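Local coordinates for protein MucR Phosphodiesterase (Pseudomonas aeruginosa, PDB 5M1T) that is an EAL-domain protein of the phosphodiesterase class that holds magnesium ions and the ligand C2E at the mouth of its barrel, at residues Leu153-Thr158 with Met179-Ser184. Numbering follows the deposited sequence.
With MG (magnesium ion), chain D.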
loop_
_atom_site.group_PDB
_atom_site.type_symbol
_atom_site.label_atom_id
_atom_site.label_comp_id
_atom_site.label_asym_id
_atom_site.label_seq_id
_atom_site.Cartn_x
_atom_site.Cartn_y
_atom_site.Cartn_z
ATOM N N LEU A 153 -10.278 -14.039 -11.747
ATOM C CA LEU A 153 -9.270 -13.008 -11.715
ATOM C C LEU A 153 -8.072 -13.475 -10.885
ATOM O O LEU A 153 -8.233 -14.018 -9.795
ATOM C CB LEU A 153 -9.834 -11.746 -11.103
ATOM C CG LEU A 153 -8.824 -10.616 -10.883
ATOM C CD1 LEU A 153 -8.336 -10.022 -12.198
ATOM C CD2 LEU A 153 -9.461 -9.544 -10.029
ATOM N N ILE A 154 -6.873 -13.246 -11.402
ATOM C CA ILE A 154 -5.646 -13.578 -10.698
ATOM C C ILE A 154 -4.876 -12.283 -10.555
ATOM O O ILE A 154 -4.783 -11.496 -11.518
ATOM C CB ILE A 154 -4.793 -14.614 -11.485
ATOM C CG1 ILE A 154 -5.406 -16.002 -11.373
ATOM C CG2 ILE A 154 -3.338 -14.636 -11.003
ATOM C CD1 ILE A 154 -4.817 -17.032 -12.334
ATOM N N LEU A 155 -4.359 -12.019 -9.361
ATOM C CA LEU A 155 -3.556 -10.852 -9.149
ATOM C C LEU A 155 -2.112 -11.297 -8.876
ATOM O O LEU A 155 -1.860 -12.166 -8.001
ATOM C CB LEU A 155 -4.123 -10.029 -8.021
ATOM C CG LEU A 155 -5.468 -9.368 -8.337
ATOM C CD1 LEU A 155 -6.080 -8.802 -7.080
ATOM C CD2 LEU A 155 -5.374 -8.254 -9.377
ATOM N N GLU A 156 -1.181 -10.721 -9.651
ATOM C CA GLU A 156 0.243 -11.036 -9.538
ATOM C C GLU A 156 1.049 -9.931 -8.805
ATOM O O GLU A 156 1.099 -8.796 -9.251
ATOM C CB GLU A 156 0.833 -11.263 -10.937
ATOM C CG GLU A 156 0.186 -12.405 -11.728
ATOM C CD GLU A 156 0.922 -12.770 -13.020
ATOM O OE1 GLU A 156 2.003 -12.177 -13.298
ATOM O OE2 GLU A 156 0.405 -13.665 -13.755
ATOM N N VAL A 157 1.666 -10.291 -7.694
ATOM C CA VAL A 157 2.530 -9.405 -6.940
ATOM C C VAL A 157 3.909 -10.064 -6.936
ATOM O O VAL A 157 4.032 -11.307 -6.837
ATOM C CB VAL A 157 2.019 -9.233 -5.490
ATOM C CG1 VAL A 157 2.836 -8.207 -4.739
ATOM C CG2 VAL A 157 0.578 -8.757 -5.497
ATOM N N THR A 158 4.954 -9.277 -7.100
ATOM C CA THR A 158 6.275 -9.888 -7.225
ATOM C C THR A 158 6.728 -10.417 -5.859
ATOM O O THR A 158 6.233 -9.984 -4.803
ATOM C CB THR A 158 7.357 -8.922 -7.798
ATOM O OG1 THR A 158 7.525 -7.791 -6.918
ATOM C CG2 THR A 158 7.012 -8.478 -9.253
ATOM N N MET A 179 -12.242 -12.952 -0.741
ATOM C CA MET A 179 -13.183 -12.532 -1.797
ATOM C C MET A 179 -13.249 -13.548 -2.924
ATOM O O MET A 179 -14.148 -13.507 -3.742
ATOM C CB MET A 179 -12.743 -11.224 -2.430
ATOM C CG MET A 179 -12.775 -10.010 -1.535
ATOM S SD MET A 179 -11.990 -8.642 -2.409
ATOM C CE MET A 179 -12.902 -8.643 -3.948
ATOM N N GLY A 180 -12.269 -14.440 -2.987
ATOM C CA GLY A 180 -12.251 -15.479 -4.017
ATOM C C GLY A 180 -11.281 -15.218 -5.150
ATOM O O GLY A 180 -11.256 -15.948 -6.103
ATOM N N VAL A 181 -10.492 -14.167 -5.049
ATOM C CA VAL A 181 -9.504 -13.825 -6.079
ATOM C C VAL A 181 -8.246 -14.700 -5.962
ATOM O O VAL A 181 -7.759 -14.973 -4.864
ATOM C CB VAL A 181 -9.083 -12.340 -5.952
ATOM C CG1 VAL A 181 -7.979 -12.026 -6.937
ATOM C CG2 VAL A 181 -10.277 -11.416 -6.179
ATOM N N GLY A 182 -7.715 -15.139 -7.101
ATOM C CA GLY A 182 -6.485 -15.939 -7.092
ATOM C C GLY A 182 -5.274 -15.029 -6.868
ATOM O O GLY A 182 -5.242 -13.912 -7.390
ATOM N N ILE A 183 -4.282 -15.515 -6.120
ATOM C CA ILE A 183 -3.064 -14.743 -5.848
ATOM C C ILE A 183 -1.819 -15.469 -6.374
ATOM O O ILE A 183 -1.544 -16.596 -5.984
ATOM C CB ILE A 183 -2.859 -14.504 -4.337
ATOM C CG1 ILE A 183 -4.069 -13.821 -3.714
ATOM C CG2 ILE A 183 -1.560 -13.750 -4.080
ATOM C CD1 ILE A 183 -4.274 -12.423 -4.228
ATOM N N SER A 184 -1.076 -14.797 -7.247
ATOM C CA SER A 184 0.147 -15.334 -7.825
ATOM C C SER A 184 1.365 -14.520 -7.375
ATOM O O SER A 184 1.318 -13.273 -7.320
ATOM C CB SER A 184 0.021 -15.318 -9.354
ATOM O OG SER A 184 1.209 -15.802 -9.972
HETATM MG MG MG D . 3.361 -10.891 -14.293
HETATM O O HOH W 1 4.208 -12.491 -15.480
#
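Strand 153-158 pairs in parallel with the start of strand 182-188, as neighbours in the TIM-like barrel of the EAL domain. Two helices, 159-164 and 166-178, connect the adjacent parallel strands, a beta-alpha-beta crossover, right-handed as in barrels of this kind. Ile154, Leu155 and Glu156 lie beside Gly182, Ile183 and Ser184. Four backbone hydrogen bonds hold the pair. Gly182 N gives to Leu153 O, and Leu155 N to Gly182 O at 2.9 Å. Ser184 N reaches Leu155 O at 2.8 Å in a nearly straight bond, 178° at the hydrogen. Val157 N closes the set on Ser184 O.

The side chains of Leu155 and Ile183 pack under the helices. Leu155 turns CG beside its backbone N (chi1 -69°), and its CD1 meets Val181 CG1 at 3.7 Å, the two side chains crossing at a slant. Leu155 and Ile183 also touch Leu176 of helix 166-178, part of the crossover. Ile154, Glu156 and Ser184 face the barrel interior. There Ser184 CB touches both Ile154 CG2 and Glu156 CG, each at 3.8 Å. Ser184 OG is hydrogen-bonded to Glu205.

Glu156 extends beyond CG and brings OE1 to 2.1 Å from a magnesium ion. A water, Glu65, Asn124 and Asp186 also bind this ion. Asp186 lies two residues beyond Ser184, so the pairing brings metal ligands of adjacent strands to the same ion. The other carboxylate oxygen, Glu156 OE2, forms a salt bridge with Lys207. With one oxygen on the magnesium ion and the other on Lys207, the buried carboxylate is held through both oxygens, which limits its rotation.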